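Local coordinates for intracellular protein transport protein USO1 (Saccharomyces cerevisiae S288c, PDB 6LSU) that is required for protein transport from the endoplasmic reticulum to the Golgi complex, this chain holding the globular head that precedes its coiled-coil tail, at residues A426-R429 and L430-Y434; D437-D440 and L441-F445. All blocks are in the same frame, centred on the assembly; numbering follows the deposited sequence.

Interaction 1 of 2, residues A426-R429 and L430-Y434; sequences ACSR and LLKAY
Two first torsions bring Ser-428 and Lys-432 together, one turn apart on the same helix. OG of Ser-428 stands opposite its own backbone N (chi1 162°), whereas CG of Lys-432 lies beside the backbone N (chi1 -67°), and from there the lysine chain runs out extended. It passes over the serine: CG comes within 3.2 Å of the carbonyl O of Ser-428, and CE lies alongside the hydroxyl, 3.5 Å from OG of Ser-428. The ammonium group continues past OG to a salt bridge with Asp-522 and a hydrogen bond with Tyr-704. The backbone supplies four successive i to i+4 bonds, from Leu-430 N to Ala-426 O (2.8 Å) through to Ala-433 N to Arg-429 O (3.0 Å). The straightest joins Leu-431 N to Cys-427 O, with an angle of 174° at the hydrogen. Arg-429, its chain bent, directs its guanidinium to Asp-684 in a salt bridge, so the two cationic ends have separate acidic partners. Leu-430 and Ala-426 meet helix 354-366, while Cys-427 rests on helix 404-414. A regular alpha-helical segment wedged between other helices in this way is typical of an armadillo-type helical solenoid, here within ARM 7.

Interaction 2 of 2, residues D437-D440 and L441-F445; sequences DNFD and LQRDF
Capping comes first: Asn-438 occupies the N-cap of helix 439-459, and its side-chain OD1 accepts from Leu-441 N in a weak bond of 3.3 Å. The carboxamide is brought there by a chi1 of -160°, which sets CG nearly opposite the backbone N and beside the carbonyl carbon. The carbonyl O of Asn-438 also serves the first turn, taking the N-H of Gln-442 at 3.0 Å and, more weakly, that of Leu-441. Two further backbone bonds carry the helix on, Arg-443 N to Phe-439 O and Asp-444 N to Asp-440 O, both 2.8 Å. Gln-442 turns its amide back to donate from NE2 to the carbonyl O of Phe-435.

Van der Waals contacts flank these bonds. The Asn-438 amide lies across the Leu-441 side chain, with ND2 of Asn-438 3.6 Å from CD2 of Leu-441; that nitrogen donates to Gln-373. CB of Arg-443 stands over one face of the Phe-439 ring, 4.0 Å above its plane and offset toward the rim, while CD reaches the rim itself, 3.7 Å from CZ of Phe-439. The guanidinium plane is turned 38° from the ring. Beyond the pair, Phe-439 meets the ring of Tyr-534.

Among the charged groups, NH1 of Arg-443 forms a salt bridge with OD1 of the adjacent Asp-444 (3.2 Å).

The chemistry implies a helix start at which Asn-438 offers both its backbone O and its side-chain OD1: the bond from Gln-442 N is the firmer, the two from Leu-441 N weak. One arginine divides its roles, its aliphatic chain against the face and rim of an aromatic ring and its charge towards an acid. Asp-440, in the first turn, would probably interact favourably with the helix dipole.

In the fold
Following the chain from its N terminus, interaction 1 is complete within helix 421-435 before the chain reaches interaction 2; one follows the other, with no nesting or crossing. Neither closes a long loop, since each joins adjoining segments. Between them the chain leaves one helix and enters helix 439-459, passing from ARM 7 into ARM 8. Their centres lie 14 Å apart, yet they touch where CE1 of Tyr-434 packs against CD2 of Leu-441 at 3.6 Å. Gln-373 contacts both, bonding to the carbonyl of Ala-433 and to Asn-438. Helix 514-528 is also shared, meeting Lys-432 in interaction 1 and Phe-445 in interaction 2.

Interaction 1 of 2, residues A426-R429 and L430-Y434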
ATOM      1  N   ALA A 426      -9.369  -5.028   3.123  1.00 50.92           N
ATOM      2  CA  ALA A 426      -8.259  -5.908   2.720  1.00 49.43           C
ATOM      3  C   ALA A 426      -8.789  -7.353   2.584  1.00 53.52           C
ATOM      4  O   ALA A 426      -8.435  -8.046   1.545  1.00 46.16           O
ATOM      5  CB  ALA A 426      -7.148  -5.779   3.743  1.00 47.44           C
ATOM      6  N   CYS A 427      -9.580  -7.812   3.581  1.00 49.91           N
ATOM      7  CA  CYS A 427     -10.220  -9.159   3.509  1.00 49.55           C
ATOM      8  C   CYS A 427     -11.024  -9.271   2.195  1.00 49.34           C
ATOM      9  O   CYS A 427     -10.914 -10.255   1.464  1.00 51.93           O
ATOM     10  CB  CYS A 427     -11.106  -9.393   4.720  1.00 44.79           C
ATOM     11  SG  CYS A 427     -10.128  -9.836   6.189  1.00 46.93           S
ATOM     12  N   SER A 428     -11.783  -8.247   1.880  1.00 49.91           N
ATOM     13  CA  SER A 428     -12.635  -8.205   0.675  1.00 52.57           C
ATOM     14  C   SER A 428     -11.739  -8.288  -0.574  1.00 49.32           C
ATOM     15  O   SER A 428     -12.035  -9.021  -1.445  1.00 51.51           O
ATOM     16  CB  SER A 428     -13.485  -6.952   0.675  1.00 51.94           C
ATOM     17  OG  SER A 428     -14.008  -6.655  -0.605  1.00 49.68           O
ATOM     18  N   ARG A 429     -10.660  -7.545  -0.615  1.00 47.25           N
ATOM     19  CA  ARG A 429      -9.724  -7.522  -1.760  1.00 52.49           C
ATOM     20  C   ARG A 429      -9.002  -8.880  -1.909  1.00 51.97           C
ATOM     21  O   ARG A 429      -8.812  -9.296  -3.065  1.00 48.02           O
ATOM     22  CB  ARG A 429      -8.738  -6.375  -1.574  1.00 55.36           C
ATOM     23  CG  ARG A 429      -9.424  -5.018  -1.569  1.00 66.55           C
ATOM     24  CD  ARG A 429      -9.490  -4.349  -2.922  1.00 80.09           C
ATOM     25  NE  ARG A 429      -8.102  -4.088  -3.242  1.00 98.33           N
ATOM     26  CZ  ARG A 429      -7.449  -2.952  -3.006  1.00115.25           C
ATOM     27  NH1 ARG A 429      -8.082  -1.897  -2.509  1.00119.04           N
ATOM     28  NH2 ARG A 429      -6.160  -2.874  -3.311  1.00117.07           N
ATOM     29  N   LEU A 430      -8.683  -9.569  -0.809  1.00 46.28           N
ATOM     30  CA  LEU A 430      -7.982 -10.872  -0.857  1.00 46.27           C
ATOM     31  C   LEU A 430      -8.939 -11.915  -1.415  1.00 53.04           C
ATOM     32  O   LEU A 430      -8.534 -12.627  -2.356  1.00 49.70           O
ATOM     33  CB  LEU A 430      -7.466 -11.264   0.537  1.00 44.31           C
ATOM     34  CG  LEU A 430      -6.831 -12.640   0.640  1.00 42.94           C
ATOM     35  CD1 LEU A 430      -5.829 -12.904  -0.466  1.00 42.86           C
ATOM     36  CD2 LEU A 430      -6.180 -12.815   1.986  1.00 42.72           C
ATOM     37  N   LEU A 431     -10.182 -11.928  -0.907  1.00 57.16           N
ATOM     38  CA  LEU A 431     -11.258 -12.797  -1.427  1.00 50.16           C
ATOM     39  C   LEU A 431     -11.413 -12.552  -2.919  1.00 49.30           C
ATOM     40  O   LEU A 431     -11.698 -13.550  -3.680  1.00 51.41           O
ATOM     41  CB  LEU A 431     -12.575 -12.485  -0.691  1.00 56.82           C
ATOM     42  CG  LEU A 431     -12.763 -13.245   0.618  1.00 56.07           C
ATOM     43  CD1 LEU A 431     -13.874 -12.618   1.432  1.00 62.33           C
ATOM     44  CD2 LEU A 431     -13.069 -14.711   0.367  1.00 58.51           C
ATOM     45  N   LYS A 432     -11.379 -11.304  -3.362  1.00 50.41           N
ATOM     46  CA  LYS A 432     -11.607 -11.056  -4.814  1.00 57.13           C
ATOM     47  C   LYS A 432     -10.380 -11.569  -5.591  1.00 59.30           C
ATOM     48  O   LYS A 432     -10.545 -11.968  -6.721  1.00 60.41           O
ATOM     49  CB  LYS A 432     -11.900  -9.582  -5.042  1.00 55.76           C
ATOM     50  CG  LYS A 432     -13.215  -9.107  -4.455  1.00 58.14           C
ATOM     51  CD  LYS A 432     -13.491  -7.704  -4.912  1.00 56.52           C
ATOM     52  CE  LYS A 432     -14.478  -6.959  -4.068  1.00 55.50           C
ATOM     53  NZ  LYS A 432     -14.599  -5.593  -4.605  1.00 60.79           N
ATOM     54  N   ALA A 433      -9.185 -11.525  -4.990  1.00 56.91           N
ATOM     55  CA  ALA A 433      -7.930 -11.971  -5.614  1.00 56.37           C
ATOM     56  C   ALA A 433      -8.026 -13.505  -5.747  1.00 61.82           C
ATOM     57  O   ALA A 433      -7.738 -14.137  -6.835  1.00 55.25           O
ATOM     58  CB  ALA A 433      -6.760 -11.550  -4.772  1.00 61.12           C
ATOM     59  N   TYR A 434      -8.552 -14.122  -4.713  1.00 53.15           N
ATOM     60  CA  TYR A 434      -8.777 -15.570  -4.695  1.00 51.54           C
ATOM     61  C   TYR A 434      -9.732 -16.045  -5.790  1.00 56.95           C
ATOM     62  O   TYR A 434      -9.530 -17.108  -6.443  1.00 53.56           O
ATOM     63  CB  TYR A 434      -9.299 -15.910  -3.330  1.00 51.24           C
ATOM     64  CG  TYR A 434      -9.835 -17.295  -3.192  1.00 56.01           C
ATOM     65  CD1 TYR A 434      -8.986 -18.376  -3.201  1.00 57.56           C
ATOM     66  CD2 TYR A 434     -11.173 -17.502  -2.893  1.00 63.31           C
ATOM     67  CE1 TYR A 434      -9.458 -19.651  -2.953  1.00 61.26           C
ATOM     68  CE2 TYR A 434     -11.661 -18.771  -2.624  1.00 63.36           C
ATOM     69  CZ  TYR A 434     -10.794 -19.850  -2.670  1.00 60.11           C
ATOM     70  OH  TYR A 434     -11.226 -21.115  -2.461  1.00 60.25           O
TER

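Interaction 2 of 2, residues D437-D440 and L441-F445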
ATOM      1  N   ASP A 437     -10.898 -14.427 -11.926  1.00 56.99           N
ATOM      2  CA  ASP A 437     -10.742 -15.167 -13.219  1.00 55.14           C
ATOM      3  C   ASP A 437     -10.752 -16.678 -13.025  1.00 54.45           C
ATOM      4  O   ASP A 437     -10.126 -17.366 -13.820  1.00 67.11           O
ATOM      5  CB  ASP A 437      -9.442 -14.785 -13.905  1.00 58.99           C
ATOM      6  CG  ASP A 437      -9.469 -13.349 -14.349  1.00 66.32           C
ATOM      7  OD1 ASP A 437     -10.520 -12.946 -14.912  1.00 69.76           O
ATOM      8  OD2 ASP A 437      -8.445 -12.656 -14.134  1.00 68.65           O
ATOM      9  N   ASN A 438     -11.502 -17.173 -12.044  1.00 53.32           N
ATOM     10  CA  ASN A 438     -11.618 -18.611 -11.710  1.00 46.43           C
ATOM     11  C   ASN A 438     -13.098 -18.963 -11.525  1.00 52.35           C
ATOM     12  O   ASN A 438     -13.599 -19.122 -10.347  1.00 55.08           O
ATOM     13  CB  ASN A 438     -10.781 -18.850 -10.473  1.00 48.95           C
ATOM     14  CG  ASN A 438     -10.407 -20.289 -10.271  1.00 55.24           C
ATOM     15  OD1 ASN A 438     -11.156 -21.200 -10.679  1.00 59.73           O
ATOM     16  ND2 ASN A 438      -9.269 -20.497  -9.600  1.00 57.69           N
ATOM     17  N   PHE A 439     -13.806 -19.071 -12.635  1.00 53.68           N
ATOM     18  CA  PHE A 439     -15.239 -19.458 -12.669  1.00 59.76           C
ATOM     19  C   PHE A 439     -15.540 -20.703 -11.826  1.00 57.17           C
ATOM     20  O   PHE A 439     -16.524 -20.706 -11.094  1.00 66.38           O
ATOM     21  CB  PHE A 439     -15.736 -19.684 -14.093  1.00 58.53           C
ATOM     22  CG  PHE A 439     -17.137 -20.251 -14.078  1.00 77.29           C
ATOM     23  CD1 PHE A 439     -18.244 -19.438 -13.846  1.00 74.53           C
ATOM     24  CD2 PHE A 439     -17.347 -21.620 -14.238  1.00 80.13           C
ATOM     25  CE1 PHE A 439     -19.519 -19.983 -13.807  1.00 79.32           C
ATOM     26  CE2 PHE A 439     -18.622 -22.159 -14.180  1.00 74.42           C
ATOM     27  CZ  PHE A 439     -19.703 -21.344 -13.958  1.00 77.37           C
ATOM     28  N   ASP A 440     -14.748 -21.751 -11.929  1.00 63.55           N
ATOM     29  CA  ASP A 440     -15.026 -23.019 -11.193  1.00 63.42           C
ATOM     30  C   ASP A 440     -15.006 -22.710  -9.699  1.00 63.08           C
ATOM     31  O   ASP A 440     -15.886 -23.187  -8.920  1.00 61.93           O
ATOM     32  CB  ASP A 440     -14.035 -24.123 -11.582  1.00 70.74           C
ATOM     33  CG  ASP A 440     -13.971 -24.415 -13.092  1.00 79.23           C
ATOM     34  OD1 ASP A 440     -15.018 -24.246 -13.776  1.00 71.59           O
ATOM     35  OD2 ASP A 440     -12.848 -24.810 -13.579  1.00 82.94           O
ATOM     36  N   LEU A 441     -14.052 -21.904  -9.256  1.00 64.57           N
ATOM     37  CA  LEU A 441     -13.892 -21.691  -7.797  1.00 64.87           C
ATOM     38  C   LEU A 441     -15.024 -20.769  -7.299  1.00 60.15           C
ATOM     39  O   LEU A 441     -15.473 -20.857  -6.132  1.00 57.59           O
ATOM     40  CB  LEU A 441     -12.514 -21.074  -7.585  1.00 71.47           C
ATOM     41  CG  LEU A 441     -11.904 -21.310  -6.210  1.00 75.52           C
ATOM     42  CD1 LEU A 441     -11.904 -22.786  -5.846  1.00 73.13           C
ATOM     43  CD2 LEU A 441     -10.489 -20.774  -6.210  1.00 79.01           C
ATOM     44  N   GLN A 442     -15.487 -19.904  -8.192  1.00 54.97           N
ATOM     45  CA  GLN A 442     -16.638 -19.018  -7.935  1.00 57.68           C
ATOM     46  C   GLN A 442     -17.897 -19.886  -7.804  1.00 59.41           C
ATOM     47  O   GLN A 442     -18.508 -19.910  -6.692  1.00 53.91           O
ATOM     48  CB  GLN A 442     -16.751 -17.976  -9.027  1.00 53.25           C
ATOM     49  CG  GLN A 442     -15.881 -16.779  -8.754  1.00 59.67           C
ATOM     50  CD  GLN A 442     -15.808 -15.859  -9.945  1.00 62.90           C
ATOM     51  OE1 GLN A 442     -16.821 -15.590 -10.582  1.00 77.34           O
ATOM     52  NE2 GLN A 442     -14.601 -15.403 -10.278  1.00 61.36           N
ATOM     53  N   ARG A 443     -18.209 -20.672  -8.837  1.00 60.02           N
ATOM     54  CA  ARG A 443     -19.342 -21.634  -8.785  1.00 62.16           C
ATOM     55  C   ARG A 443     -19.283 -22.549  -7.531  1.00 63.20           C
ATOM     56  O   ARG A 443     -20.335 -22.680  -6.860  1.00 64.51           O
ATOM     57  CB  ARG A 443     -19.365 -22.421 -10.091  1.00 63.91           C
ATOM     58  CG  ARG A 443     -20.532 -23.389 -10.219  1.00 71.78           C
ATOM     59  CD  ARG A 443     -20.554 -24.063 -11.587  1.00 76.74           C
ATOM     60  NE  ARG A 443     -21.286 -25.318 -11.566  1.00 81.65           N
ATOM     61  CZ  ARG A 443     -20.853 -26.464 -11.024  1.00 88.54           C
ATOM     62  NH1 ARG A 443     -19.667 -26.535 -10.440  1.00 94.82           N
ATOM     63  NH2 ARG A 443     -21.619 -27.544 -11.068  1.00 89.24           N
ATOM     64  N   ASP A 444     -18.145 -23.181  -7.203  1.00 56.76           N
ATOM     65  CA  ASP A 444     -18.111 -24.183  -6.114  1.00 63.31           C
ATOM     66  C   ASP A 444     -18.401 -23.454  -4.800  1.00 60.98           C
ATOM     67  O   ASP A 444     -19.052 -24.033  -3.879  1.00 51.83           O
ATOM     68  CB  ASP A 444     -16.778 -24.958  -6.094  1.00 77.20           C
ATOM     69  CG  ASP A 444     -16.619 -26.025  -7.182  1.00 89.76           C
ATOM     70  OD1 ASP A 444     -17.371 -25.983  -8.217  1.00 94.24           O
ATOM     71  OD2 ASP A 444     -15.720 -26.885  -7.021  1.00 93.79           O
ATOM     72  N   PHE A 445     -17.850 -22.247  -4.666  1.00 62.23           N
ATOM     73  CA  PHE A 445     -18.013 -21.427  -3.436  1.00 59.47           C
ATOM     74  C   PHE A 445     -19.507 -21.153  -3.208  1.00 60.19           C
ATOM     75  O   PHE A 445     -19.984 -21.431  -2.067  1.00 57.90           O
ATOM     76  CB  PHE A 445     -17.256 -20.106  -3.549  1.00 59.96           C
ATOM     77  CG  PHE A 445     -17.520 -19.158  -2.415  1.00 54.37           C
ATOM     78  CD1 PHE A 445     -17.076 -19.456  -1.138  1.00 54.80           C
ATOM     79  CD2 PHE A 445     -18.227 -17.976  -2.625  1.00 54.13           C
ATOM     80  CE1 PHE A 445     -17.283 -18.578  -0.090  1.00 54.98           C
ATOM     81  CE2 PHE A 445     -18.447 -17.107  -1.572  1.00 55.25           C
ATOM     82  CZ  PHE A 445     -18.001 -17.427  -0.301  1.00 54.83           C
TER